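Local coordinates for protein nitrite oxidoreductase subunit A (Kuenenia stuttgartiensis, PDB 7B04) that is the NarG-like subunit of a molybdopterin oxidoreductase complex and carries a molybdenum atom, two MD1 molecules and an iron/sulfur cluster, at residues 160-164 with 671-677; 845-849 with 860-864; 968-972 with 1004-1008; 1064-1070 with 1092-1097. Residue numbers count along the deposited sequence, not the author numbering.

In the fold
Followed from the N terminus, the four contacts come in series, none nested in or crossing another. Interaction 1 closes by far the longest loop: 506 residues lie between segment 160-164, after helix 153-158, and segment 671-677, which leads into strand 676-681 of the seven-stranded mixed sheet. Interaction 2 is local, a hairpin of strands 847-848 and 860-862 with ten residues between its segments. Interaction 3 lies in the six-stranded barrel, where the loop between helix 961-966 and strand 974-978 meets the end of strand 1001-1007. Interaction 4 joins two irregular segments nearest the centre of the folded chain, about 13 Å from it. Interactions 2 and 4 are the closest pair, about 6 Å between nearest atoms, without touching.

Interaction 1: residues 160-164 with 671-677; sequences MFDNR and NPNIEQI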
loop_
_atom_site.group_PDB
_atom_site.type_symbol
_atom_site.label_atom_id
_atom_site.label_comp_id
_atom_site.label_asym_id
_atom_site.label_seq_id
_atom_site.Cartn_x
_atom_site.Cartn_y
_atom_site.Cartn_z
ATOM N N MET B 160 0.046 -4.609 -38.538
ATOM C CA MET B 160 -0.528 -4.897 -37.224
ATOM C C MET B 160 -0.594 -3.649 -36.345
ATOM O O MET B 160 -0.176 -3.657 -35.186
ATOM C CB MET B 160 0.240 -6.021 -36.525
ATOM C CG MET B 160 0.141 -7.366 -37.222
ATOM S SD MET B 160 1.046 -8.660 -36.356
ATOM C CE MET B 160 0.852 -10.032 -37.489
ATOM N N PHE B 161 -1.133 -2.566 -36.904
ATOM C CA PHE B 161 -1.423 -1.402 -36.074
ATOM C C PHE B 161 -2.774 -1.539 -35.387
ATOM O O PHE B 161 -2.957 -1.025 -34.277
ATOM C CB PHE B 161 -1.394 -0.114 -36.902
ATOM C CG PHE B 161 -0.014 0.321 -37.323
ATOM C CD1 PHE B 161 1.063 -0.546 -37.265
ATOM C CD2 PHE B 161 0.206 1.615 -37.760
ATOM C CE1 PHE B 161 2.325 -0.135 -37.655
ATOM C CE2 PHE B 161 1.468 2.028 -38.140
ATOM C CZ PHE B 161 2.526 1.153 -38.089
ATOM N N ASP B 162 -3.720 -2.229 -36.024
ATOM C CA ASP B 162 -5.011 -2.488 -35.399
ATOM C C ASP B 162 -4.913 -3.576 -34.339
ATOM O O ASP B 162 -5.635 -3.529 -33.336
ATOM C CB ASP B 162 -6.046 -2.875 -36.456
ATOM C CG ASP B 162 -5.657 -4.121 -37.229
ATOM O OD1 ASP B 162 -4.481 -4.536 -37.151
ATOM O OD2 ASP B 162 -6.535 -4.692 -37.909
ATOM N N ASN B 163 -4.040 -4.559 -34.545
ATOM C CA ASN B 163 -3.804 -5.640 -33.592
ATOM C C ASN B 163 -2.334 -5.587 -33.184
ATOM O O ASN B 163 -1.492 -6.283 -33.757
ATOM C CB ASN B 163 -4.177 -6.993 -34.204
ATOM C CG ASN B 163 -4.206 -8.111 -33.179
ATOM O OD1 ASN B 163 -3.940 -7.893 -31.996
ATOM N ND2 ASN B 163 -4.531 -9.317 -33.630
ATOM N N ARG B 164 -2.029 -4.756 -32.187
ATOM C CA ARG B 164 -0.679 -4.647 -31.651
ATOM C C ARG B 164 -0.421 -5.595 -30.488
ATOM O O ARG B 164 0.722 -5.683 -30.025
ATOM C CB ARG B 164 -0.398 -3.216 -31.181
ATOM C CG ARG B 164 -0.070 -2.213 -32.272
ATOM C CD ARG B 164 0.460 -0.928 -31.647
ATOM N NE ARG B 164 0.880 0.061 -32.635
ATOM C CZ ARG B 164 0.131 1.088 -33.026
ATOM N NH1 ARG B 164 -1.079 1.262 -32.514
ATOM N NH2 ARG B 164 0.594 1.943 -33.929
ATOM N N ASN B 671 -5.844 4.167 -30.983
ATOM C CA ASN B 671 -4.403 3.992 -31.134
ATOM C C ASN B 671 -3.955 3.380 -32.464
ATOM O O ASN B 671 -2.826 3.660 -32.889
ATOM C CB ASN B 671 -3.853 3.154 -29.977
ATOM C CG ASN B 671 -3.857 3.912 -28.662
ATOM O OD1 ASN B 671 -3.894 5.142 -28.643
ATOM N ND2 ASN B 671 -3.808 3.181 -27.555
ATOM N N PRO B 672 -4.743 2.531 -33.140
ATOM C CA PRO B 672 -4.301 2.053 -34.464
ATOM C C PRO B 672 -3.979 3.168 -35.445
ATOM O O PRO B 672 -3.160 2.956 -36.349
ATOM C CB PRO B 672 -5.490 1.213 -34.947
ATOM C CG PRO B 672 -6.091 0.701 -33.705
ATOM C CD PRO B 672 -5.955 1.809 -32.700
ATOM N N ASN B 673 -4.578 4.349 -35.292
ATOM C CA ASN B 673 -4.257 5.482 -36.147
ATOM C C ASN B 673 -3.095 6.317 -35.623
ATOM O O ASN B 673 -2.617 7.201 -36.343
ATOM C CB ASN B 673 -5.489 6.360 -36.360
ATOM C CG ASN B 673 -6.229 6.004 -37.636
ATOM O OD1 ASN B 673 -7.142 5.177 -37.629
ATOM N ND2 ASN B 673 -5.823 6.611 -38.746
ATOM N N ILE B 674 -2.641 6.081 -34.395
ATOM C CA ILE B 674 -1.401 6.695 -33.933
ATOM C C ILE B 674 -0.271 5.865 -34.524
ATOM O O ILE B 674 -0.157 4.667 -34.245
ATOM C CB ILE B 674 -1.321 6.735 -32.403
ATOM C CG1 ILE B 674 -2.667 7.144 -31.807
ATOM C CG2 ILE B 674 -0.207 7.684 -31.951
ATOM C CD1 ILE B 674 -2.594 7.549 -30.351
ATOM N N GLU B 675 0.491 6.473 -35.422
ATOM C CA GLU B 675 1.570 5.842 -36.221
ATOM C C GLU B 675 2.825 5.464 -35.439
ATOM O O GLU B 675 3.593 4.670 -35.953
ATOM C CB GLU B 675 1.819 6.675 -37.464
ATOM C CG GLU B 675 0.533 7.100 -38.100
ATOM C CD GLU B 675 0.743 7.699 -39.458
ATOM O OE1 GLU B 675 1.873 7.783 -39.852
ATOM O OE2 GLU B 675 -0.235 8.071 -40.100
ATOM N N GLN B 676 3.107 6.122 -34.328
ATOM C CA GLN B 676 4.287 5.699 -33.543
ATOM C C GLN B 676 4.018 5.881 -32.055
ATOM O O GLN B 676 3.826 6.997 -31.676
ATOM C CB GLN B 676 5.464 6.537 -33.997
ATOM C CG GLN B 676 6.726 6.289 -33.223
ATOM C CD GLN B 676 7.877 6.796 -34.034
ATOM O OE1 GLN B 676 7.740 7.108 -35.195
ATOM N NE2 GLN B 676 9.028 6.869 -33.419
ATOM N N ILE B 677 4.058 4.812 -31.255
ATOM C CA ILE B 677 3.870 4.893 -29.814
ATOM C C ILE B 677 5.155 4.416 -29.157
ATOM O O ILE B 677 5.674 3.349 -29.498
ATOM C CB ILE B 677 2.670 4.048 -29.347
ATOM C CG1 ILE B 677 1.358 4.607 -29.903
ATOM C CG2 ILE B 677 2.627 3.973 -27.831
ATOM C CD1 ILE B 677 0.892 3.934 -31.171
#
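One buried arginine, Arg164, reads two backbone carbonyls of a turn more than 500 residues further along the chain. The turn is a 3-10 segment, 671-673, leading into strand 676-681 of the mixed sheet; the internal bond from Ile674 N to Asn671 O (2.9 Å) supports this assignment. Arg164 NH1 donates to Asn671 O at 3.0 Å and 165°, so this carbonyl accepts twice, while NH2 of the same guanidinium donates to Ile674 O at 2.8 Å. Both acceptors lie near the guanidinium plane; Ile677 CD1 covers one face, 3.4 Å from Arg164 NH2. A salt bridge from Arg164 NE to Asp692 balances the charge, and Asp692 also accepts from Ile677 N. Segment 160-164, which carries Arg164, leaves helix 153-158 through a Schellman motif with Met160 as C-prime residue (phi 64°). Beyond it, Phe161 packs edge-to-face with Trp143, and Asp162 CA sits 3.8 Å from Pro672 CB. Phe161 O completes the seam, receiving a CA-H...O contact from Pro672 CA at 3.4 Å.

Interaction 2: residues 845-849 with 860-864; sequences IVHRE and AIVST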
loop_
_atom_site.group_PDB
_atom_site.type_symbol
_atom_site.label_atom_id
_atom_site.label_comp_id
_atom_site.label_asym_id
_atom_site.label_seq_id
_atom_site.Cartn_x
_atom_site.Cartn_y
_atom_site.Cartn_z
ATOM N N ILE B 845 -22.728 29.090 -7.128
ATOM C CA ILE B 845 -22.325 27.771 -6.651
ATOM C C ILE B 845 -23.611 26.979 -6.430
ATOM O O ILE B 845 -24.291 27.138 -5.416
ATOM C CB ILE B 845 -21.472 27.849 -5.384
ATOM C CG1 ILE B 845 -20.160 28.579 -5.681
ATOM C CG2 ILE B 845 -21.189 26.457 -4.844
ATOM C CD1 ILE B 845 -19.362 28.936 -4.448
ATOM N N VAL B 846 -23.950 26.130 -7.394
ATOM C CA VAL B 846 -25.200 25.384 -7.394
ATOM C C VAL B 846 -24.879 23.897 -7.414
ATOM O O VAL B 846 -23.810 23.480 -7.872
ATOM C CB VAL B 846 -26.086 25.785 -8.598
ATOM C CG1 VAL B 846 -25.459 25.318 -9.907
ATOM C CG2 VAL B 846 -27.508 25.255 -8.444
ATOM N N HIS B 847 -25.808 23.093 -6.903
ATOM C CA HIS B 847 -25.693 21.645 -6.992
ATOM C C HIS B 847 -26.255 21.172 -8.325
ATOM O O HIS B 847 -27.339 21.595 -8.737
ATOM C CB HIS B 847 -26.428 20.956 -5.844
ATOM C CG HIS B 847 -26.447 19.464 -5.960
ATOM N ND1 HIS B 847 -27.428 18.784 -6.649
ATOM C CD2 HIS B 847 -25.594 18.524 -5.493
ATOM C CE1 HIS B 847 -27.183 17.488 -6.592
ATOM N NE2 HIS B 847 -26.076 17.302 -5.896
ATOM N N ARG B 848 -25.513 20.296 -8.994
ATOM C CA ARG B 848 -25.942 19.724 -10.260
ATOM C C ARG B 848 -25.698 18.224 -10.240
ATOM O O ARG B 848 -24.688 17.758 -9.705
ATOM C CB ARG B 848 -25.200 20.358 -11.445
ATOM C CG ARG B 848 -25.484 21.836 -11.642
ATOM C CD ARG B 848 -24.802 22.364 -12.893
ATOM N NE ARG B 848 -25.375 21.790 -14.107
ATOM C CZ ARG B 848 -24.945 22.058 -15.335
ATOM N NH1 ARG B 848 -25.529 21.490 -16.381
ATOM N NH2 ARG B 848 -23.931 22.892 -15.519
ATOM N N GLU B 849 -26.625 17.477 -10.830
ATOM C CA GLU B 849 -26.485 16.035 -10.932
ATOM C C GLU B 849 -25.503 15.694 -12.046
ATOM O O GLU B 849 -25.267 16.484 -12.960
ATOM C CB GLU B 849 -27.834 15.368 -11.200
ATOM C CG GLU B 849 -28.857 15.526 -10.082
ATOM C CD GLU B 849 -28.467 14.791 -8.811
ATOM O OE1 GLU B 849 -27.772 13.757 -8.901
ATOM O OE2 GLU B 849 -28.861 15.245 -7.716
ATOM N N ALA B 860 -28.715 17.880 -14.467
ATOM C CA ALA B 860 -29.788 18.817 -14.168
ATOM C C ALA B 860 -29.333 19.826 -13.123
ATOM O O ALA B 860 -28.597 19.489 -12.191
ATOM C CB ALA B 860 -31.028 18.072 -13.678
ATOM N N ILE B 861 -29.780 21.069 -13.278
ATOM C CA ILE B 861 -29.454 22.137 -12.340
ATOM C C ILE B 861 -30.582 22.223 -11.320
ATOM O O ILE B 861 -31.705 22.609 -11.654
ATOM C CB ILE B 861 -29.252 23.478 -13.056
ATOM C CG1 ILE B 861 -28.164 23.353 -14.123
ATOM C CG2 ILE B 861 -28.900 24.566 -12.051
ATOM C CD1 ILE B 861 -28.064 24.550 -15.039
ATOM N N VAL B 862 -30.282 21.869 -10.073
ATOM C CA VAL B 862 -31.277 21.849 -9.008
ATOM C C VAL B 862 -31.282 23.235 -8.372
ATOM O O VAL B 862 -30.469 23.535 -7.495
ATOM C CB VAL B 862 -30.993 20.746 -7.987
ATOM C CG1 VAL B 862 -31.916 20.877 -6.788
ATOM C CG2 VAL B 862 -31.155 19.378 -8.633
ATOM N N SER B 863 -32.207 24.083 -8.819
ATOM C CA SER B 863 -32.380 25.421 -8.268
ATOM C C SER B 863 -33.638 26.039 -8.859
ATOM O O SER B 863 -34.102 25.641 -9.932
ATOM C CB SER B 863 -31.169 26.318 -8.551
ATOM O OG SER B 863 -31.356 27.614 -8.007
ATOM N N THR B 864 -34.196 27.008 -8.130
ATOM C CA THR B 864 -35.277 27.851 -8.628
ATOM C C THR B 864 -34.863 29.312 -8.699
ATOM O O THR B 864 -35.714 30.178 -8.938
ATOM C CB THR B 864 -36.531 27.717 -7.755
ATOM O OG1 THR B 864 -36.237 28.143 -6.420
ATOM C CG2 THR B 864 -37.011 26.284 -7.730
#
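Two backbone hydrogen bonds define this antiparallel beta hairpin: Val862 N donates to His847 O at 3.2 Å (158°), and Glu849 N to Ala860 O at 3.1 Å (157°). Between them Arg848 and Ile861 form a non-hydrogen-bonded pair with CA atoms 4.7 Å apart, and Arg848 CA adds a CA-H...O contact to Ala860 O at 3.3 Å. Strand 847-848 is short and weakly bonded; strand 860-862 lies in the middle of a three-stranded sheet, with 890-892 on its other side. Apolar packing extends the pairing past the strand end, where Val846 CG2 lies 3.9 Å from Ile861 CG2 and 3.8 Å from Ser863 CB. The charged ends find partners outside the two segments: Arg848 NH2 makes a salt bridge to Glu842; Glu849 hydrogen-bonds to Thr854 in the connecting loop and makes a salt bridge to Arg351. The His847 side chain is about 9 Å from a bound MD1. On the face shared by Arg848 and Ile861, the guanidinium lies over the aliphatic chain, with Arg848 NE 3.2 Å from Ile861 CG1.

Interaction 3: residues 968-972 with 1004-1008; sequences GIEDG and RAKYN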
loop_
_atom_site.group_PDB
_atom_site.type_symbol
_atom_site.label_atom_id
_atom_site.label_comp_id
_atom_site.label_asym_id
_atom_site.label_seq_id
_atom_site.Cartn_x
_atom_site.Cartn_y
_atom_site.Cartn_z
ATOM N N GLY B 968 -27.943 -13.003 -6.655
ATOM C CA GLY B 968 -27.469 -14.374 -6.561
ATOM C C GLY B 968 -25.962 -14.510 -6.547
ATOM O O GLY B 968 -25.425 -15.483 -7.093
ATOM N N ILE B 969 -25.264 -13.561 -5.933
ATOM C CA ILE B 969 -23.808 -13.554 -5.900
ATOM C C ILE B 969 -23.374 -13.794 -4.464
ATOM O O ILE B 969 -23.773 -13.056 -3.554
ATOM C CB ILE B 969 -23.240 -12.228 -6.429
ATOM C CG1 ILE B 969 -23.593 -12.051 -7.908
ATOM C CG2 ILE B 969 -21.736 -12.165 -6.210
ATOM C CD1 ILE B 969 -23.374 -10.649 -8.428
ATOM N N GLU B 970 -22.554 -14.817 -4.259
ATOM C CA GLU B 970 -21.984 -15.092 -2.953
ATOM C C GLU B 970 -20.572 -14.523 -2.893
ATOM O O GLU B 970 -19.906 -14.381 -3.921
ATOM C CB GLU B 970 -21.966 -16.593 -2.686
ATOM C CG GLU B 970 -21.591 -16.968 -1.280
ATOM C CD GLU B 970 -22.639 -16.600 -0.262
ATOM O OE1 GLU B 970 -23.832 -16.539 -0.622
ATOM O OE2 GLU B 970 -22.265 -16.383 0.907
ATOM N N ASP B 971 -20.123 -14.181 -1.679
ATOM C CA ASP B 971 -18.789 -13.613 -1.505
ATOM C C ASP B 971 -17.727 -14.565 -2.043
ATOM O O ASP B 971 -17.664 -15.734 -1.655
ATOM C CB ASP B 971 -18.505 -13.276 -0.038
ATOM C CG ASP B 971 -17.095 -12.674 0.166
ATOM O OD1 ASP B 971 -16.783 -12.276 1.311
ATOM O OD2 ASP B 971 -16.300 -12.582 -0.799
ATOM N N GLY B 972 -16.868 -14.034 -2.908
ATOM C CA GLY B 972 -15.800 -14.785 -3.532
ATOM C C GLY B 972 -16.102 -15.252 -4.929
ATOM O O GLY B 972 -15.206 -15.783 -5.589
ATOM N N ARG B 1004 -13.416 -11.008 -9.122
ATOM C CA ARG B 1004 -14.053 -11.560 -7.936
ATOM C C ARG B 1004 -14.765 -10.483 -7.132
ATOM O O ARG B 1004 -14.336 -9.327 -7.081
ATOM C CB ARG B 1004 -13.022 -12.245 -7.040
ATOM C CG ARG B 1004 -12.625 -13.642 -7.476
ATOM C CD ARG B 1004 -11.773 -14.284 -6.400
ATOM N NE ARG B 1004 -11.249 -15.600 -6.755
ATOM C CZ ARG B 1004 -11.859 -16.752 -6.495
ATOM N NH1 ARG B 1004 -13.039 -16.762 -5.890
ATOM N NH2 ARG B 1004 -11.290 -17.898 -6.847
ATOM N N ALA B 1005 -15.847 -10.888 -6.474
ATOM C CA ALA B 1005 -16.638 -10.020 -5.620
ATOM C C ALA B 1005 -16.264 -10.247 -4.161
ATOM O O ALA B 1005 -15.944 -11.365 -3.750
ATOM C CB ALA B 1005 -18.135 -10.275 -5.817
ATOM N N LYS B 1006 -16.304 -9.170 -3.379
ATOM C CA LYS B 1006 -15.943 -9.214 -1.968
ATOM C C LYS B 1006 -17.040 -8.545 -1.159
ATOM O O LYS B 1006 -17.381 -7.385 -1.414
ATOM C CB LYS B 1006 -14.601 -8.520 -1.720
ATOM C CG LYS B 1006 -14.264 -8.349 -0.247
ATOM C CD LYS B 1006 -13.014 -7.509 -0.038
ATOM C CE LYS B 1006 -12.800 -7.212 1.440
ATOM N NZ LYS B 1006 -11.615 -6.344 1.685
ATOM N N TYR B 1007 -17.586 -9.269 -0.185
ATOM C CA TYR B 1007 -18.577 -8.687 0.710
ATOM C C TYR B 1007 -17.908 -7.656 1.605
ATOM O O TYR B 1007 -16.959 -7.975 2.329
ATOM C CB TYR B 1007 -19.244 -9.765 1.562
ATOM C CG TYR B 1007 -20.299 -10.577 0.849
ATOM C CD1 TYR B 1007 -20.587 -10.359 -0.490
ATOM C CD2 TYR B 1007 -21.012 -11.561 1.521
ATOM C CE1 TYR B 1007 -21.547 -11.105 -1.141
ATOM C CE2 TYR B 1007 -21.978 -12.310 0.877
ATOM C CZ TYR B 1007 -22.241 -12.077 -0.454
ATOM O OH TYR B 1007 -23.203 -12.818 -1.100
ATOM N N ASN B 1008 -18.399 -6.420 1.554
ATOM C CA ASN B 1008 -17.965 -5.368 2.470
ATOM C C ASN B 1008 -19.190 -4.533 2.813
ATOM O O ASN B 1008 -19.596 -3.661 2.027
ATOM C CB ASN B 1008 -16.860 -4.509 1.863
ATOM C CG ASN B 1008 -16.179 -3.622 2.891
ATOM O OD1 ASN B 1008 -16.550 -3.612 4.065
ATOM N ND2 ASN B 1008 -15.176 -2.870 2.452
#
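Gly968 opens the loop as the C-prime residue of a Schellman motif that ends helix 961-966, with positive phi (65°). Ile969 follows, setting CG2 4.1 Å from Ala1005 CB, while its carbonyl O accepts a 2.5 Å hydrogen bond from Tyr1007 OH. At Glu970 the backbone passes close to the same phenol, CA to Tyr1007 OH measuring 3.2 Å. Asp971 then lies over the ring: its CB is 3.4 Å from the Tyr1007 centroid and 14° off the ring normal, a CH-pi contact. Gly972 finishes the path with two polar links, from its N to Ala1005 O (2.9 Å, 144°) and from Arg1004 NH1 to its O (a very short 2.4 Å, 120°). Its phi of 99° with psi near -5° would jam a CB against the preceding carbonyl. The segment directions differ by 103°, so the loop crosses the end of barrel strand 1001-1007 instead of pairing along it. Arg1004 also forms salt bridges to Glu954 and Asp946, and Lys1006 NZ donates to the main-chain O of Glu146 of subunit B. The chemistry implies a loop held chiefly through its main chain: the strand supplies side-chain donors from Arg1004 and Tyr1007, an aromatic face and the Ala1005 carbonyl.

Interaction 4: residues 1064-1070 with 1092-1097; sequences SMPMHQL and HCINTV
The imidazole of His1092 packs against the carbonyl of His1068, with His1068 O over one face of the ring, where two irregular segments of this molybdopterin oxidoreductase subunit meet as loop against loop. Neither contains a regular helix or strand; the closest CA pair is His1068 with Cys1093, 5.1 Å apart. His1092 takes positive phi (61/67°), chi1 t and chi2 50°, which brings its ring to segment 1064-1070: Leu1070 N donates to His1092 NE2 at 3.3 Å (136°), and Met1067 O lies 3.4 Å from His1092 CE1. A second histidine reciprocates. His1068, chi1 m and chi2 173°, accepts at ND1 from Asn1095 N at 3.3 Å (154°), while its NE2 pairs with Thr536 OG1. His1068 O also receives a CA-H...O contact from Cys1093 CA at 3.3 Å. Residues 1065-1069 curl into a turn (phi/psi Pro1066 -62/-32°, Met1067 -70/-17°, His1068 -101/6°) with a weak bond from His1068 N to Met1065 O (3.3 Å). Gln1069 NE2 reaches Ser1064 OG at a very short 2.5 Å and touches Ile1094 CD1 at 3.2 Å; its OE1 bonds to Thr637. This reciprocal imidazole-to-amide pairing joins the two loops near bound MD1 and the molybdenum atom, about 8 and 9 Å from the Asn1095 side chain. At the far end Met1065, chi1 m and chi2 p, places CE 3.4 Å from Val1097 CG2.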
loop_
_atom_site.group_PDB
_atom_site.type_symbol
_atom_site.label_atom_id
_atom_site.label_comp_id
_atom_site.label_asym_id
_atom_site.label_seq_id
_atom_site.Cartn_x
_atom_site.Cartn_y
_atom_site.Cartn_z
ATOM N N SER B 1064 -15.827 15.565 -21.391
ATOM C CA SER B 1064 -15.292 16.868 -21.790
ATOM C C SER B 1064 -16.098 17.970 -21.110
ATOM O O SER B 1064 -17.199 18.308 -21.548
ATOM C CB SER B 1064 -15.320 17.014 -23.306
ATOM O OG SER B 1064 -14.650 18.194 -23.709
ATOM N N MET B 1065 -15.544 18.550 -20.052
ATOM C CA MET B 1065 -16.245 19.591 -19.305
ATOM C C MET B 1065 -16.232 20.912 -20.060
ATOM O O MET B 1065 -15.152 21.408 -20.397
ATOM C CB MET B 1065 -15.608 19.802 -17.945
ATOM C CG MET B 1065 -15.994 18.776 -16.936
ATOM S SD MET B 1065 -15.223 17.209 -17.323
ATOM C CE MET B 1065 -15.397 16.452 -15.731
ATOM N N PRO B 1066 -17.389 21.512 -20.343
ATOM C CA PRO B 1066 -17.381 22.897 -20.835
ATOM C C PRO B 1066 -16.782 23.875 -19.837
ATOM O O PRO B 1066 -16.172 24.871 -20.245
ATOM C CB PRO B 1066 -18.868 23.187 -21.090
ATOM C CG PRO B 1066 -19.516 21.841 -21.200
ATOM C CD PRO B 1066 -18.749 20.954 -20.271
ATOM N N MET B 1067 -16.937 23.614 -18.535
ATOM C CA MET B 1067 -16.410 24.502 -17.504
ATOM C C MET B 1067 -14.888 24.492 -17.428
ATOM O O MET B 1067 -14.306 25.407 -16.835
ATOM C CB MET B 1067 -16.991 24.124 -16.140
ATOM C CG MET B 1067 -18.440 24.531 -15.944
ATOM S SD MET B 1067 -18.662 26.320 -15.964
ATOM C CE MET B 1067 -17.829 26.784 -14.448
ATOM N N HIS B 1068 -14.232 23.487 -18.003
ATOM C CA HIS B 1068 -12.784 23.348 -17.912
ATOM C C HIS B 1068 -12.069 23.829 -19.165
ATOM O O HIS B 1068 -10.848 23.667 -19.268
ATOM C CB HIS B 1068 -12.407 21.888 -17.645
ATOM C CG HIS B 1068 -12.952 21.341 -16.364
ATOM N ND1 HIS B 1068 -12.841 20.011 -16.015
ATOM C CD2 HIS B 1068 -13.616 21.941 -15.347
ATOM C CE1 HIS B 1068 -13.412 19.816 -14.840
ATOM N NE2 HIS B 1068 -13.891 20.970 -14.414
ATOM N N GLN B 1069 -12.792 24.414 -20.116
ATOM C CA GLN B 1069 -12.253 24.777 -21.420
ATOM C C GLN B 1069 -12.538 26.239 -21.741
ATOM O O GLN B 1069 -12.837 26.601 -22.882
ATOM C CB GLN B 1069 -12.792 23.848 -22.504
ATOM C CG GLN B 1069 -12.776 22.385 -22.072
ATOM C CD GLN B 1069 -13.056 21.418 -23.196
ATOM O OE1 GLN B 1069 -12.828 21.720 -24.360
ATOM N NE2 GLN B 1069 -13.561 20.242 -22.849
ATOM N N LEU B 1070 -12.425 27.105 -20.737
ATOM C CA LEU B 1070 -12.740 28.516 -20.899
ATOM C C LEU B 1070 -11.572 29.281 -21.511
ATOM O O LEU B 1070 -10.403 28.922 -21.341
ATOM C CB LEU B 1070 -13.083 29.152 -19.551
ATOM C CG LEU B 1070 -14.220 28.574 -18.713
ATOM C CD1 LEU B 1070 -14.556 29.522 -17.576
ATOM C CD2 LEU B 1070 -15.440 28.315 -19.574
ATOM N N HIS B 1092 -6.276 24.974 -15.235
ATOM C CA HIS B 1092 -7.484 25.258 -16.006
ATOM C C HIS B 1092 -7.454 24.606 -17.392
ATOM O O HIS B 1092 -7.374 25.266 -18.441
ATOM C CB HIS B 1092 -7.715 26.746 -16.171
ATOM C CG HIS B 1092 -9.054 27.057 -16.759
ATOM N ND1 HIS B 1092 -10.215 26.504 -16.260
ATOM C CD2 HIS B 1092 -9.409 27.757 -17.863
ATOM C CE1 HIS B 1092 -11.237 26.910 -16.989
ATOM N NE2 HIS B 1092 -10.774 27.667 -17.967
ATOM N N CYS B 1093 -7.498 23.282 -17.388
ATOM C CA CYS B 1093 -7.838 22.507 -18.569
ATOM C C CYS B 1093 -8.647 21.305 -18.090
ATOM O O CYS B 1093 -9.065 21.238 -16.924
ATOM C CB CYS B 1093 -6.582 22.171 -19.393
ATOM S SG CYS B 1093 -5.291 21.263 -18.566
ATOM N N ILE B 1094 -8.931 20.385 -19.018
ATOM C CA ILE B 1094 -9.839 19.275 -18.728
ATOM C C ILE B 1094 -9.307 18.449 -17.571
ATOM O O ILE B 1094 -8.144 18.023 -17.565
ATOM C CB ILE B 1094 -10.044 18.371 -19.952
ATOM C CG1 ILE B 1094 -10.940 19.021 -20.999
ATOM C CG2 ILE B 1094 -10.709 17.090 -19.535
ATOM C CD1 ILE B 1094 -11.426 18.020 -22.082
ATOM N N ASN B 1095 -10.172 18.203 -16.590
ATOM C CA ASN B 1095 -9.851 17.407 -15.410
ATOM C C ASN B 1095 -10.651 16.114 -15.502
ATOM O O ASN B 1095 -11.866 16.108 -15.275
ATOM C CB ASN B 1095 -10.197 18.166 -14.138
ATOM C CG ASN B 1095 -9.216 17.892 -13.024
ATOM O OD1 ASN B 1095 -8.055 18.298 -13.089
ATOM N ND2 ASN B 1095 -9.670 17.186 -11.996
ATOM N N THR B 1096 -9.978 15.030 -15.874
ATOM C CA THR B 1096 -10.671 13.792 -16.200
ATOM C C THR B 1096 -11.373 13.214 -14.979
ATOM O O THR B 1096 -10.919 13.356 -13.835
ATOM C CB THR B 1096 -9.703 12.769 -16.758
ATOM O OG1 THR B 1096 -8.857 12.302 -15.701
ATOM C CG2 THR B 1096 -8.891 13.380 -17.890
ATOM N N VAL B 1097 -12.500 12.556 -15.237
ATOM C CA VAL B 1097 -13.345 12.006 -14.180
ATOM C C VAL B 1097 -13.637 10.533 -14.437
ATOM O O VAL B 1097 -14.484 10.205 -15.283
ATOM C CB VAL B 1097 -14.646 12.813 -14.077
ATOM C CG1 VAL B 1097 -14.355 14.109 -13.396
ATOM C CG2 VAL B 1097 -15.259 13.057 -15.481
#